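Local coordinates for IroE protein (Escherichia coli, PDB 2GZS) that hydrolyses the trilactone siderophore enterobactin and its C-glucosylated salmochelin forms, preferring the iron-free molecules and usually opening the ring just once to give linear trimers, at residues A38-L49 and N137-G147. Residues are numbered along the deposited sequence; the frame is centred on the assembly and turned at random.
Sequences APASGYPILYML and NIDRQRRGLWG
Tyr-43 is held to 137-147 through both its backbone N and its backbone O: N donates to Asn-137 O (2.8 Å) and O accepts from Asp-139 N (2.7 Å). After the turn at 139-143 the parallel ladder resumes, Ile-45, Tyr-47 and Leu-49 N donating to Arg-142, Gly-144 and Trp-146 O, with Tyr-47 N meeting Gly-144 O almost straight (177°). In the Asn-137 side chain, CG stands anti to the backbone N (chi1 -174°), bringing the amide across Gly-42 CA so that ND2 donates to Ala-40 O (3.1 Å) from above the carbonyl plane. Asp-139 OD1 accepts from Gln-141 N in an Asx turn, while OD2 accepts a hydrogen bond from a water that also donates to Gly-42 O and accepts from Ser-41 OG. Replacing Asp-139 by alanine removes both carboxylate oxygens, which is likely to leave Gln-141 N without its acceptor and the water less firmly held. Pro-44 CG lies over one face of the Arg-142 guanidinium, 3.6 Å above its plane. Ile-45 CG2 packs between Ile-138 CG2 and Arg-143 CG, both at 3.7 Å, and Leu-46 CD1 covers the Gly-144 backbone. Strand 73-79 flanks 43-48 in this alpha/beta-hydrolase sheet; helix 117-132 packs on Tyr-47, helix 247-262 on Leu-46 and Trp-146, and Gly-147 leads into the nucleophile elbow at Ser-149.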
loop_
_atom_site.group_PDB
_atom_site.type_symbol
_atom_site.label_atom_id
_atom_site.label_comp_id
_atom_site.label_asym_id
_atom_site.label_seq_id
_atom_site.Cartn_x
_atom_site.Cartn_y
_atom_site.Cartn_z
ATOM N N ALA A 38 2.223 0.056 -22.751
ATOM C CA ALA A 38 2.571 1.073 -21.742
ATOM C C ALA A 38 2.801 2.416 -22.391
ATOM O O ALA A 38 3.272 2.398 -23.528
ATOM C CB ALA A 38 3.862 0.682 -21.049
ATOM N N PRO A 39 2.528 3.513 -21.710
ATOM C CA PRO A 39 2.935 4.811 -22.279
ATOM C C PRO A 39 4.439 4.820 -22.479
ATOM O O PRO A 39 5.164 4.030 -21.875
ATOM C CB PRO A 39 2.542 5.802 -21.202
ATOM C CG PRO A 39 1.736 5.074 -20.196
ATOM C CD PRO A 39 1.886 3.605 -20.400
ATOM N N ALA A 40 4.988 5.747 -23.319
ATOM C CA ALA A 40 6.433 5.681 -23.503
ATOM C C ALA A 40 7.239 5.848 -22.237
ATOM O O ALA A 40 8.311 5.321 -21.957
ATOM C CB ALA A 40 6.824 6.793 -24.491
ATOM N N SER A 41 6.659 6.643 -21.294
ATOM C CA SER A 41 7.420 6.828 -20.047
ATOM C C SER A 41 7.214 5.646 -19.073
ATOM O O SER A 41 7.869 5.625 -18.032
ATOM C CB SER A 41 7.023 8.176 -19.421
ATOM O OG SER A 41 5.601 8.332 -19.600
ATOM N N GLY A 42 6.359 4.698 -19.427
ATOM C CA GLY A 42 6.272 3.471 -18.609
ATOM C C GLY A 42 4.939 3.389 -17.859
ATOM O O GLY A 42 4.192 4.343 -17.747
ATOM N N TYR A 43 4.691 2.153 -17.372
ATOM C CA TYR A 43 3.500 1.952 -16.560
ATOM C C TYR A 43 3.664 2.562 -15.146
ATOM O O TYR A 43 4.771 2.442 -14.637
ATOM C CB TYR A 43 3.225 0.486 -16.392
ATOM C CG TYR A 43 2.888 -0.397 -17.597
ATOM C CD1 TYR A 43 1.688 -0.220 -18.257
ATOM C CD2 TYR A 43 3.834 -1.377 -17.905
ATOM C CE1 TYR A 43 1.404 -1.058 -19.358
ATOM C CE2 TYR A 43 3.548 -2.223 -18.985
ATOM C CZ TYR A 43 2.369 -2.003 -19.632
ATOM O OH TYR A 43 2.155 -2.891 -20.693
ATOM N N PRO A 44 2.596 3.162 -14.649
ATOM C CA PRO A 44 2.595 3.419 -13.174
ATOM C C PRO A 44 2.602 2.061 -12.510
ATOM O O PRO A 44 2.227 1.059 -13.111
ATOM C CB PRO A 44 1.261 4.072 -12.938
ATOM C CG PRO A 44 0.706 4.478 -14.261
ATOM C CD PRO A 44 1.347 3.558 -15.241
ATOM N N ILE A 45 2.978 2.014 -11.191
ATOM C CA ILE A 45 2.979 0.701 -10.569
ATOM C C ILE A 45 2.539 0.857 -9.105
ATOM O O ILE A 45 3.014 1.822 -8.484
ATOM C CB ILE A 45 4.371 0.012 -10.657
ATOM C CG1 ILE A 45 4.374 -1.417 -10.106
ATOM C CG2 ILE A 45 5.487 0.886 -10.035
ATOM C CD1 ILE A 45 5.687 -2.194 -10.405
ATOM N N LEU A 46 1.658 -0.040 -8.648
ATOM C CA LEU A 46 1.166 0.120 -7.273
ATOM C C LEU A 46 1.468 -1.189 -6.535
ATOM O O LEU A 46 1.009 -2.243 -6.970
ATOM C CB LEU A 46 -0.320 0.432 -7.323
ATOM C CG LEU A 46 -0.916 0.741 -5.914
ATOM C CD1 LEU A 46 -0.279 1.897 -5.181
ATOM C CD2 LEU A 46 -2.418 0.960 -6.069
ATOM N N TYR A 47 2.238 -1.088 -5.455
ATOM C CA TYR A 47 2.574 -2.177 -4.561
ATOM C C TYR A 47 1.517 -2.242 -3.439
ATOM O O TYR A 47 1.256 -1.142 -2.887
ATOM C CB TYR A 47 3.970 -1.946 -3.961
ATOM C CG TYR A 47 5.098 -2.209 -4.972
ATOM C CD1 TYR A 47 5.759 -3.430 -4.949
ATOM C CD2 TYR A 47 5.389 -1.221 -5.887
ATOM C CE1 TYR A 47 6.794 -3.715 -5.870
ATOM C CE2 TYR A 47 6.418 -1.511 -6.793
ATOM C CZ TYR A 47 7.075 -2.707 -6.758
ATOM O OH TYR A 47 8.094 -2.943 -7.700
HETATM N N MSE A 48 0.932 -3.384 -3.215
HETATM C CA MSE A 48 -0.234 -3.480 -2.346
HETATM C C MSE A 48 -0.035 -4.565 -1.300
HETATM O O MSE A 48 0.260 -5.711 -1.602
HETATM C CB MSE A 48 -1.465 -3.852 -3.228
HETATM C CG MSE A 48 -1.608 -2.727 -4.314
HETATM SE SE MSE A 48 -3.288 -2.870 -5.300
HETATM C CE MSE A 48 -2.688 -4.675 -5.250
ATOM N N LEU A 49 -0.193 -4.128 -0.021
ATOM C CA LEU A 49 -0.074 -5.139 1.033
ATOM C C LEU A 49 -1.333 -6.022 1.143
ATOM O O LEU A 49 -2.334 -5.822 0.454
ATOM C CB LEU A 49 0.159 -4.417 2.360
ATOM C CG LEU A 49 1.378 -3.477 2.408
ATOM C CD1 LEU A 49 1.681 -3.110 3.885
ATOM C CD2 LEU A 49 2.605 -3.825 1.669
ATOM N N ASN A 137 8.799 -1.751 -18.476
ATOM C CA ASN A 137 8.962 -0.317 -18.563
ATOM C C ASN A 137 8.058 0.339 -17.486
ATOM O O ASN A 137 6.862 0.434 -17.737
ATOM C CB ASN A 137 8.599 0.264 -19.931
ATOM C CG ASN A 137 8.898 1.733 -20.057
ATOM O OD1 ASN A 137 9.664 2.373 -19.320
ATOM N ND2 ASN A 137 8.275 2.355 -21.068
ATOM N N ILE A 138 8.725 0.722 -16.408
ATOM C CA ILE A 138 8.005 1.287 -15.254
ATOM C C ILE A 138 8.297 2.770 -15.151
ATOM O O ILE A 138 9.471 3.150 -15.274
ATOM C CB ILE A 138 8.481 0.579 -13.975
ATOM C CG1 ILE A 138 8.158 -0.905 -13.961
ATOM C CG2 ILE A 138 7.867 1.333 -12.774
ATOM C CD1 ILE A 138 6.678 -1.184 -14.133
ATOM N N ASP A 139 7.254 3.568 -14.967
ATOM C CA ASP A 139 7.431 4.983 -14.715
ATOM C C ASP A 139 7.757 5.187 -13.230
ATOM O O ASP A 139 6.813 5.131 -12.408
ATOM C CB ASP A 139 6.186 5.779 -15.045
ATOM C CG ASP A 139 6.439 7.270 -14.955
ATOM O OD1 ASP A 139 7.417 7.711 -14.334
ATOM O OD2 ASP A 139 5.645 8.029 -15.532
ATOM N N ARG A 140 9.019 5.399 -12.996
ATOM C CA ARG A 140 9.409 5.360 -11.565
ATOM C C ARG A 140 8.809 6.512 -10.802
ATOM O O ARG A 140 8.578 6.445 -9.585
ATOM C CB ARG A 140 10.929 5.257 -11.385
ATOM C CG ARG A 140 11.421 3.866 -11.734
ATOM C CD ARG A 140 12.939 3.868 -11.869
ATOM N NE ARG A 140 13.488 2.521 -12.026
ATOM C CZ ARG A 140 14.807 2.285 -12.059
ATOM N NH1 ARG A 140 15.654 3.307 -11.971
ATOM N NH2 ARG A 140 15.261 1.041 -12.192
ATOM N N GLN A 141 8.483 7.600 -11.477
ATOM C CA GLN A 141 7.865 8.726 -10.751
ATOM C C GLN A 141 6.451 8.397 -10.331
ATOM O O GLN A 141 5.849 9.204 -9.622
ATOM C CB GLN A 141 7.943 9.954 -11.669
ATOM C CG GLN A 141 9.385 10.328 -12.045
ATOM C CD GLN A 141 9.385 11.741 -12.620
ATOM O OE1 GLN A 141 9.404 11.948 -13.835
ATOM N NE2 GLN A 141 9.331 12.690 -11.688
ATOM N N ARG A 142 5.878 7.292 -10.769
ATOM C CA ARG A 142 4.509 6.888 -10.579
ATOM C C ARG A 142 4.508 5.553 -9.819
ATOM O O ARG A 142 3.633 4.739 -10.074
ATOM C CB ARG A 142 3.765 6.712 -11.908
ATOM C CG ARG A 142 3.623 8.032 -12.701
ATOM C CD ARG A 142 2.348 8.739 -12.304
ATOM N NE ARG A 142 1.150 8.424 -13.041
ATOM C CZ ARG A 142 0.809 8.217 -14.294
ATOM N NH1 ARG A 142 1.680 8.268 -15.300
ATOM N NH2 ARG A 142 -0.469 7.940 -14.593
ATOM N N ARG A 143 5.477 5.351 -8.958
ATOM C CA ARG A 143 5.502 4.161 -8.083
ATOM C C ARG A 143 4.750 4.444 -6.791
ATOM O O ARG A 143 5.091 5.405 -6.103
ATOM C CB ARG A 143 6.954 3.788 -7.792
ATOM C CG ARG A 143 7.057 2.467 -7.035
ATOM C CD ARG A 143 8.502 2.175 -6.804
ATOM N NE ARG A 143 9.337 1.669 -7.927
ATOM C CZ ARG A 143 10.547 2.186 -8.164
ATOM N NH1 ARG A 143 11.147 3.148 -7.457
ATOM N NH2 ARG A 143 11.301 1.738 -9.154
ATOM N N GLY A 144 3.747 3.608 -6.523
ATOM C CA GLY A 144 2.934 3.870 -5.291
ATOM C C GLY A 144 2.898 2.617 -4.440
ATOM O O GLY A 144 3.255 1.517 -4.769
ATOM N N LEU A 145 2.464 2.885 -3.166
ATOM C CA LEU A 145 2.364 1.873 -2.103
ATOM C C LEU A 145 0.988 2.011 -1.444
ATOM O O LEU A 145 0.648 3.160 -1.116
ATOM C CB LEU A 145 3.508 2.117 -1.097
ATOM C CG LEU A 145 3.436 1.128 0.138
ATOM C CD1 LEU A 145 3.780 -0.283 -0.289
ATOM C CD2 LEU A 145 4.444 1.642 1.153
ATOM N N TRP A 146 0.274 0.947 -1.218
ATOM C CA TRP A 146 -1.032 0.965 -0.539
ATOM C C TRP A 146 -1.057 -0.118 0.521
ATOM O O TRP A 146 -0.575 -1.226 0.364
ATOM C CB TRP A 146 -2.164 0.649 -1.605
ATOM C CG TRP A 146 -3.528 0.469 -0.941
ATOM C CD1 TRP A 146 -4.457 1.467 -0.690
ATOM C CD2 TRP A 146 -4.084 -0.773 -0.450
ATOM N NE1 TRP A 146 -5.530 0.867 -0.065
ATOM C CE2 TRP A 146 -5.373 -0.460 0.099
ATOM C CE3 TRP A 146 -3.613 -2.105 -0.421
ATOM C CZ2 TRP A 146 -6.188 -1.471 0.667
ATOM C CZ3 TRP A 146 -4.447 -3.110 0.152
ATOM C CH2 TRP A 146 -5.701 -2.744 0.668
ATOM N N GLY A 147 -1.786 0.252 1.629
ATOM C CA GLY A 147 -2.106 -0.745 2.656
ATOM C C GLY A 147 -3.263 -0.262 3.539
ATOM O O GLY A 147 -3.490 0.935 3.588
HETATM O O HOH W 1 3.912 7.037 -17.338
HETATM O O HOH W 2 9.627 7.232 -16.849
HETATM O O HOH W 3 10.621 5.049 -17.451
#